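Local coordinates for flagellar hook-associated protein 3 (Bacillus cereus, PDB 5ZIY), which probably serves, as hook-associated protein FlgL, in the junction that joins the hook of the bacterial flagellum to its filament, at residues L35-N40 / A87-Q92; Y128-F133 / G184-T189. All coordinates share one frame; numbering follows the deposited sequence.

Interaction 1 of 2, residues L35-N40 / A87-Q92; sequences LTQTEN and ANTKEQ. With ZN (zinc ion), chain D.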
ATOM      1  N   LEU A  35      -8.255  -2.507   1.984  1.00 14.62           N
ATOM      2  CA  LEU A  35      -7.589  -1.519   2.771  1.00 15.28           C
ATOM      3  C   LEU A  35      -6.645  -2.082   3.832  1.00 15.92           C
ATOM      4  O   LEU A  35      -5.552  -1.552   4.039  1.00 15.92           O
ATOM      5  CB  LEU A  35      -8.613  -0.613   3.441  1.00 15.66           C
ATOM      6  CG  LEU A  35      -9.430   0.253   2.483  1.00 17.45           C
ATOM      7  CD1 LEU A  35     -10.506   1.017   3.224  1.00 16.71           C
ATOM      8  CD2 LEU A  35      -8.518   1.209   1.693  1.00 16.26           C
ATOM      9  N   THR A  36      -7.044  -3.153   4.490  1.00 16.23           N
ATOM     10  CA  THR A  36      -6.142  -3.779   5.455  1.00 16.84           C
ATOM     11  C   THR A  36      -4.913  -4.296   4.753  1.00 16.69           C
ATOM     12  O   THR A  36      -3.801  -4.055   5.200  1.00 17.17           O
ATOM     13  CB  THR A  36      -6.864  -4.886   6.206  1.00 18.35           C
ATOM     14  OG1 THR A  36      -7.932  -4.268   6.895  1.00 19.95           O
ATOM     15  CG2 THR A  36      -5.945  -5.628   7.201  1.00 20.63           C
ATOM     16  N   GLN A  37      -5.106  -4.929   3.605  1.00 17.41           N
ATOM     17  CA  GLN A  37      -3.986  -5.495   2.869  1.00 18.09           C
ATOM     18  C   GLN A  37      -3.058  -4.386   2.422  1.00 16.86           C
ATOM     19  O   GLN A  37      -1.841  -4.532   2.487  1.00 17.52           O
ATOM     20  CB  GLN A  37      -4.470  -6.318   1.673  1.00 18.95           C
ATOM     21  CG  GLN A  37      -5.078  -7.665   2.058  1.00 24.08           C
ATOM     22  CD  GLN A  37      -5.164  -8.658   0.872  1.00 30.59           C
ATOM     23  OE1 GLN A  37      -4.274  -8.715   0.004  1.00 32.82           O
ATOM     24  NE2 GLN A  37      -6.233  -9.444   0.849  1.00 32.74           N
ATOM     25  N   THR A  38      -3.641  -3.284   1.963  1.00 15.14           N
ATOM     26  CA  THR A  38      -2.885  -2.135   1.567  1.00 14.68           C
ATOM     27  C   THR A  38      -2.060  -1.584   2.726  1.00 16.06           C
ATOM     28  O   THR A  38      -0.867  -1.309   2.585  1.00 16.36           O
ATOM     29  CB  THR A  38      -3.804  -1.034   1.004  1.00 14.80           C
ATOM     30  OG1 THR A  38      -4.636  -1.578  -0.040  1.00 15.12           O
ATOM     31  CG2 THR A  38      -2.982   0.113   0.475  1.00 15.65           C
ATOM     32  N   GLU A  39      -2.687  -1.424   3.877  1.00 16.93           N
ATOM     33  CA  GLU A  39      -2.010  -0.821   4.993  1.00 19.95           C
ATOM     34  C   GLU A  39      -0.862  -1.719   5.504  1.00 20.05           C
ATOM     35  O   GLU A  39       0.199  -1.224   5.886  1.00 20.30           O
ATOM     36  CB  GLU A  39      -3.037  -0.542   6.077  1.00 21.23           C
ATOM     37  CG  GLU A  39      -2.517   0.172   7.231  1.00 29.00           C
ATOM     38  CD  GLU A  39      -3.580   0.334   8.320  1.00 35.19           C
ATOM     39  OE1 GLU A  39      -4.517  -0.484   8.331  1.00 40.04           O
ATOM     40  OE2 GLU A  39      -3.476   1.277   9.135  1.00 41.98           O
ATOM     41  N   ASN A  40      -1.097  -3.029   5.496  1.00 19.89           N
ATOM     42  CA  ASN A  40      -0.114  -4.011   5.925  1.00 21.23           C
ATOM     43  C   ASN A  40       1.095  -4.021   4.977  1.00 20.25           C
ATOM     44  O   ASN A  40       2.219  -4.144   5.431  1.00 20.79           O
ATOM     45  CB  ASN A  40      -0.738  -5.426   6.013  1.00 22.74           C
ATOM     46  CG  ASN A  40      -1.656  -5.617   7.231  1.00 26.73           C
ATOM     47  OD1 ASN A  40      -1.754  -4.758   8.118  1.00 31.49           O
ATOM     48  ND2 ASN A  40      -2.318  -6.780   7.291  1.00 28.46           N
ATOM     49  N   ALA A  87       5.529  -4.433  -3.398  1.00 14.96           N
ATOM     50  CA  ALA A  87       4.964  -3.536  -4.379  1.00 14.35           C
ATOM     51  C   ALA A  87       4.055  -4.253  -5.385  1.00 14.48           C
ATOM     52  O   ALA A  87       3.135  -3.636  -5.970  1.00 15.18           O
ATOM     53  CB  ALA A  87       6.123  -2.727  -5.092  1.00 14.58           C
ATOM     54  N   ASN A  88       4.278  -5.558  -5.567  1.00 15.22           N
ATOM     55  CA  ASN A  88       3.507  -6.385  -6.448  1.00 15.73           C
ATOM     56  C   ASN A  88       2.358  -7.129  -5.748  1.00 16.19           C
ATOM     57  O   ASN A  88       1.851  -8.072  -6.317  1.00 16.69           O
ATOM     58  CB  ASN A  88       4.443  -7.407  -7.168  1.00 17.07           C
ATOM     59  CG  ASN A  88       5.339  -6.743  -8.186  1.00 17.56           C
ATOM     60  OD1 ASN A  88       4.954  -5.731  -8.765  1.00 18.83           O
ATOM     61  ND2 ASN A  88       6.537  -7.293  -8.404  1.00 18.25           N
ATOM     62  N   THR A  89       1.929  -6.686  -4.557  1.00 15.87           N
ATOM     63  CA  THR A  89       0.777  -7.264  -3.870  1.00 16.42           C
ATOM     64  C   THR A  89      -0.523  -7.184  -4.696  1.00 16.90           C
ATOM     65  O   THR A  89      -0.847  -6.165  -5.294  1.00 15.22           O
ATOM     66  CB  THR A  89       0.592  -6.651  -2.440  1.00 17.05           C
ATOM     67  OG1 THR A  89       1.781  -6.889  -1.689  1.00 16.51           O
ATOM     68  CG2 THR A  89      -0.599  -7.275  -1.695  1.00 17.05           C
ATOM     69  N   LYS A  90      -1.206  -8.325  -4.774  1.00 18.07           N
ATOM     70  CA  LYS A  90      -2.408  -8.503  -5.593  1.00 19.29           C
ATOM     71  C   LYS A  90      -3.569  -9.036  -4.756  1.00 20.07           C
ATOM     72  O   LYS A  90      -3.393  -9.932  -3.983  1.00 21.44           O
ATOM     73  CB  LYS A  90      -2.090  -9.478  -6.700  1.00 20.53           C
ATOM     74  CG  LYS A  90      -3.231  -9.879  -7.614  1.00 22.45           C
ATOM     75  CD  LYS A  90      -2.671 -10.827  -8.718  1.00 24.15           C
ATOM     76  CE  LYS A  90      -3.723 -11.259  -9.731  1.00 26.08           C
ATOM     77  NZ  LYS A  90      -3.326 -12.542 -10.382  1.00 25.32           N
ATOM     78  N   GLU A  91      -4.751  -8.454  -4.924  1.00 20.16           N
ATOM     79  CA  GLU A  91      -5.919  -8.850  -4.194  1.00 20.62           C
ATOM     80  C   GLU A  91      -7.124  -8.611  -5.070  1.00 20.21           C
ATOM     81  O   GLU A  91      -7.172  -7.582  -5.747  1.00 18.62           O
ATOM     82  CB  GLU A  91      -6.013  -7.991  -2.920  1.00 21.26           C
ATOM     83  CG  GLU A  91      -7.266  -8.197  -2.069  1.00 23.03           C
ATOM     84  CD  GLU A  91      -7.524  -9.630  -1.673  1.00 29.06           C
ATOM     85  OE1 GLU A  91      -6.576 -10.457  -1.589  1.00 33.55           O
ATOM     86  OE2 GLU A  91      -8.716  -9.928  -1.427  1.00 30.49           O
ATOM     87  N   GLN A  92      -8.090  -9.551  -5.056  1.00 20.32           N
ATOM     88  CA  GLN A  92      -9.302  -9.484  -5.891  1.00 19.71           C
ATOM     89  C   GLN A  92      -8.936  -9.156  -7.309  1.00 20.26           C
ATOM     90  O   GLN A  92      -9.487  -8.217  -7.881  1.00 20.82           O
ATOM     91  CB  GLN A  92     -10.284  -8.411  -5.408  1.00 19.00           C
ATOM     92  CG  GLN A  92     -10.793  -8.553  -3.978  1.00 19.02           C
ATOM     93  CD  GLN A  92     -11.342  -9.930  -3.712  1.00 22.19           C
ATOM     94  OE1 GLN A  92     -12.043 -10.500  -4.561  1.00 25.38           O
ATOM     95  NE2 GLN A  92     -11.072 -10.462  -2.521  1.00 23.13           N
TER
HETATM   96 ZN    ZN D 302      -8.351 -12.373  -1.371  1.00 39.71          ZN
HETATM   97  O   HOH W   1      -7.383 -12.036   0.934  1.00 24.27           O
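Q37 reaches off its helix toward E91, and their amide and carboxylate supply the polar part of the contact. Q37 NE2 lies 2.7 Å from E91 OE1 in a weak, bent hydrogen bond (149° at the hydrogen); NE2 crowds the carboxylate in the model, so the details of this bond are doubtful. The two side chains cross at about a right angle, and their flat ends are turned 65° apart. N33, one turn earlier on the same helix, adds a hydrogen bond from ND2 to E91 OE2. Q92 NE2 also donates to E91 OE2, at 2.7 Å, coming in on its anti side and out of the carboxylate plane.

In the fold, this sets the long helix 8-60, within the flagellin-type N-terminal helical region, against strand 90-91, the first strand of a short antiparallel hairpin with 94-95.

Metal binding comes next: the E91 carboxylate straddles a zinc ion, with OE2 at 2.5 Å and OE1 at 2.6 Å. E91 has CG anti to the backbone N (chi1 175°) and bends at chi2, a shape that carries the carboxylate to both metal and Q37. A water bound to the same zinc donates to E91 OE1.

The remaining contacts are van der Waals. Q37 OE1 rests against E91 CB (3.5 Å) and T89 CG2 (4.3 Å), while T89 OG1 is engaged by the carbonyl of L86.

Interaction 2 of 2, residues Y128-F133 / G184-T189; sequences YEFKAF and GSTMNT. With ZN (zinc ion), chain C.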
ATOM      1  N   TYR A 128     -20.521   6.349  -1.347  1.00 21.89           N
ATOM      2  CA  TYR A 128     -19.137   6.685  -0.973  1.00 21.24           C
ATOM      3  C   TYR A 128     -18.112   5.981  -1.892  1.00 19.30           C
ATOM      4  O   TYR A 128     -18.120   4.776  -2.035  1.00 18.22           O
ATOM      5  CB  TYR A 128     -18.856   6.357   0.500  1.00 20.89           C
ATOM      6  CG  TYR A 128     -17.454   6.720   0.949  1.00 22.98           C
ATOM      7  CD1 TYR A 128     -17.102   8.033   1.318  1.00 26.99           C
ATOM      8  CD2 TYR A 128     -16.475   5.750   1.005  1.00 24.13           C
ATOM      9  CE1 TYR A 128     -15.777   8.346   1.752  1.00 28.41           C
ATOM     10  CE2 TYR A 128     -15.164   6.056   1.400  1.00 27.17           C
ATOM     11  CZ  TYR A 128     -14.820   7.329   1.771  1.00 29.52           C
ATOM     12  OH  TYR A 128     -13.480   7.531   2.141  1.00 34.69           O
ATOM     13  N   GLU A 129     -17.217   6.755  -2.462  1.00 19.57           N
ATOM     14  CA  GLU A 129     -16.194   6.253  -3.363  1.00 19.27           C
ATOM     15  C   GLU A 129     -14.784   6.396  -2.854  1.00 18.10           C
ATOM     16  O   GLU A 129     -14.456   7.368  -2.273  1.00 19.08           O
ATOM     17  CB  GLU A 129     -16.246   7.050  -4.659  1.00 21.42           C
ATOM     18  CG  GLU A 129     -17.532   6.927  -5.359  1.00 24.82           C
ATOM     19  CD  GLU A 129     -17.432   7.517  -6.732  1.00 30.67           C
ATOM     20  OE1 GLU A 129     -17.035   8.718  -6.829  1.00 30.12           O
ATOM     21  OE2 GLU A 129     -17.712   6.764  -7.692  1.00 31.48           O
ATOM     22  N   PHE A 130     -13.953   5.400  -3.096  1.00 17.13           N
ATOM     23  CA  PHE A 130     -12.519   5.503  -2.808  1.00 17.08           C
ATOM     24  C   PHE A 130     -11.709   4.730  -3.845  1.00 16.86           C
ATOM     25  O   PHE A 130     -12.248   3.916  -4.593  1.00 15.28           O
ATOM     26  CB  PHE A 130     -12.203   4.985  -1.424  1.00 17.05           C
ATOM     27  CG  PHE A 130     -12.298   3.494  -1.297  1.00 15.88           C
ATOM     28  CD1 PHE A 130     -13.530   2.873  -1.201  1.00 16.80           C
ATOM     29  CD2 PHE A 130     -11.158   2.718  -1.237  1.00 14.92           C
ATOM     30  CE1 PHE A 130     -13.599   1.496  -1.060  1.00 16.98           C
ATOM     31  CE2 PHE A 130     -11.242   1.338  -1.147  1.00 16.30           C
ATOM     32  CZ  PHE A 130     -12.459   0.744  -1.048  1.00 15.48           C
ATOM     33  N   LYS A 131     -10.411   5.011  -3.880  1.00 17.63           N
ATOM     34  CA  LYS A 131      -9.474   4.325  -4.762  1.00 17.48           C
ATOM     35  C   LYS A 131      -9.050   3.056  -4.126  1.00 16.44           C
ATOM     36  O   LYS A 131      -8.404   3.092  -3.094  1.00 18.14           O
ATOM     37  CB  LYS A 131      -8.248   5.187  -5.005  1.00 19.02           C
ATOM     38  CG  LYS A 131      -8.589   6.538  -5.643  1.00 22.41           C
ATOM     39  CD  LYS A 131      -7.519   7.544  -5.319  1.00 27.35           C
ATOM     40  CE  LYS A 131      -7.753   8.913  -6.008  1.00 32.68           C
ATOM     41  NZ  LYS A 131      -7.622   8.696  -7.484  1.00 35.35           N
ATOM     42  N   ALA A 132      -9.433   1.929  -4.719  1.00 15.71           N
ATOM     43  CA  ALA A 132      -9.131   0.624  -4.191  1.00 13.75           C
ATOM     44  C   ALA A 132      -7.794   0.103  -4.739  1.00 15.29           C
ATOM     45  O   ALA A 132      -7.043  -0.550  -3.996  1.00 13.95           O
ATOM     46  CB  ALA A 132     -10.229  -0.348  -4.548  1.00 13.69           C
ATOM     47  N   PHE A 133      -7.546   0.304  -6.054  1.00 15.27           N
ATOM     48  CA  PHE A 133      -6.296  -0.161  -6.697  1.00 15.89           C
ATOM     49  C   PHE A 133      -5.689   1.008  -7.437  1.00 16.79           C
ATOM     50  O   PHE A 133      -6.380   1.691  -8.192  1.00 17.53           O
ATOM     51  CB  PHE A 133      -6.547  -1.348  -7.623  1.00 16.53           C
ATOM     52  CG  PHE A 133      -7.243  -2.475  -6.943  1.00 16.49           C
ATOM     53  CD1 PHE A 133      -6.513  -3.463  -6.321  1.00 15.14           C
ATOM     54  CD2 PHE A 133      -8.619  -2.542  -6.914  1.00 15.37           C
ATOM     55  CE1 PHE A 133      -7.126  -4.496  -5.675  1.00 16.21           C
ATOM     56  CE2 PHE A 133      -9.267  -3.615  -6.246  1.00 17.77           C
ATOM     57  CZ  PHE A 133      -8.512  -4.578  -5.616  1.00 15.68           C
ATOM     58  N   GLY A 184      -4.845   4.717   6.534  1.00 22.02           N
ATOM     59  CA  GLY A 184      -5.402   4.638   7.903  1.00 23.95           C
ATOM     60  C   GLY A 184      -6.700   5.426   8.090  1.00 25.21           C
ATOM     61  O   GLY A 184      -7.655   4.948   8.716  1.00 26.23           O
ATOM     62  N   SER A 185      -6.727   6.616   7.506  1.00 25.40           N
ATOM     63  CA  SER A 185      -7.862   7.534   7.530  1.00 26.87           C
ATOM     64  C   SER A 185      -9.094   6.962   6.783  1.00 23.81           C
ATOM     65  O   SER A 185     -10.216   6.957   7.298  1.00 21.74           O
ATOM     66  CB  SER A 185      -7.366   8.852   6.913  1.00 29.39           C
ATOM     67  OG  SER A 185      -8.341   9.857   6.929  1.00 35.75           O
ATOM     68  N   THR A 186      -8.864   6.412   5.590  1.00 21.84           N
ATOM     69  CA  THR A 186      -9.920   5.753   4.826  1.00 20.00           C
ATOM     70  C   THR A 186     -10.485   4.555   5.600  1.00 19.39           C
ATOM     71  O   THR A 186     -11.695   4.303   5.588  1.00 18.18           O
ATOM     72  CB  THR A 186      -9.399   5.228   3.459  1.00 20.11           C
ATOM     73  OG1 THR A 186      -8.828   6.327   2.716  1.00 20.93           O
ATOM     74  CG2 THR A 186     -10.539   4.564   2.685  1.00 18.39           C
ATOM     75  N   MET A 187      -9.610   3.817   6.251  1.00 19.11           N
ATOM     76  CA  MET A 187     -10.016   2.668   7.098  1.00 20.59           C
ATOM     77  C   MET A 187     -10.907   3.131   8.266  1.00 21.47           C
ATOM     78  O   MET A 187     -11.878   2.465   8.610  1.00 21.29           O
ATOM     79  CB  MET A 187      -8.796   1.942   7.679  1.00 20.98           C
ATOM     80  CG  MET A 187      -9.149   0.666   8.470  1.00 27.45           C
ATOM     81  SD  MET A 187      -9.942  -0.496   7.304  1.00 30.94           S
ATOM     82  CE  MET A 187      -9.536  -2.057   8.051  1.00 32.28           C
ATOM     83  N   ASN A 188     -10.545   4.256   8.859  1.00 22.26           N
ATOM     84  CA  ASN A 188     -11.269   4.819   9.996  1.00 25.21           C
ATOM     85  C   ASN A 188     -12.698   5.231   9.588  1.00 24.61           C
ATOM     86  O   ASN A 188     -13.678   4.933  10.269  1.00 24.78           O
ATOM     87  CB  ASN A 188     -10.497   6.047  10.522  1.00 28.58           C
ATOM     88  CG  ASN A 188      -9.427   5.693  11.553  1.00 35.02           C
ATOM     89  OD1 ASN A 188      -9.430   4.582  12.113  1.00 42.62           O
ATOM     90  ND2 ASN A 188      -8.510   6.646  11.827  1.00 38.52           N
ATOM     91  N   THR A 189     -12.794   5.917   8.455  1.00 24.04           N
ATOM     92  CA  THR A 189     -14.065   6.158   7.778  1.00 24.49           C
ATOM     93  C   THR A 189     -14.907   4.874   7.570  1.00 22.71           C
ATOM     94  O   THR A 189     -16.102   4.851   7.894  1.00 22.39           O
ATOM     95  CB  THR A 189     -13.831   6.863   6.437  1.00 25.31           C
ATOM     96  OG1 THR A 189     -13.102   8.082   6.682  1.00 28.57           O
ATOM     97  CG2 THR A 189     -15.168   7.184   5.761  1.00 26.81           C
TER
HETATM   98 ZN    ZN C 301     -18.125   8.101  -9.343  1.00 38.19          ZN
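The rings of Y128 and F130 each meet a threonine methyl of the helix, and both methyls come in obliquely. T189 CG2 sits by the phenol end of Y128, 4.0 Å from CZ. T186 CG2 approaches F130 from the helix, 4.4 Å from its CD2, and also lies 4.2 Å from Y128 OH. Around the rings, F193 makes an edge-to-face contact with Y128, M190 touches both aromatics, and L35, S31 and W122 pack on F130.

With CG anti to the backbone N (chi1 -178°), the Y128 ring extends from just before the strand toward the helix. Both threonines hold their hydroxyls beside the backbone N (chi1 -57°), which leaves the methyls for the rings. Each hydroxyl is used within the helix: T189 OG1 donates to S185 O at 3.2 Å, tilted from the carbonyl plane, and this oxygen also takes the backbone N of T189; T186 OG1 bonds to E182 O.

Side chains alternate along the strand. Between the two aromatics, E129 points off the other side and binds a zinc ion through OE2 at 2.2 Å, while K131 forms a salt bridge to D119. The strand pairs antiparallel with 120-123, and A132 and F133 together face V120 in a classic beta bulge.

No hydrogen bond passes between strand and helix. The hold is dispersion between the threonine methyls and the aromatic side chains, with little directional preference.

Overall arrangement
From the N terminus, helix 8-60 passes through 35-40; the chain turns back through helix 67-87, and strand 90-91 closes interaction 1 around a loop that is mostly helix. It continues through strands 94-95 and 120-123 to 129-133, then helices 137-155 and 162-204, where 184-189 closes interaction 2. The two loops are in series and neither nest nor cross. Interaction 1 ties a small hairpin to the N-terminal helix; interaction 2 ties the second two-stranded sheet to the C-terminal one. Their centres lie 13 Å apart and, among other places, they meet at L35, whose CD1 is 3.6 Å from T186 CG2 and whose CD2 is 3.9 Å from F130 CE2.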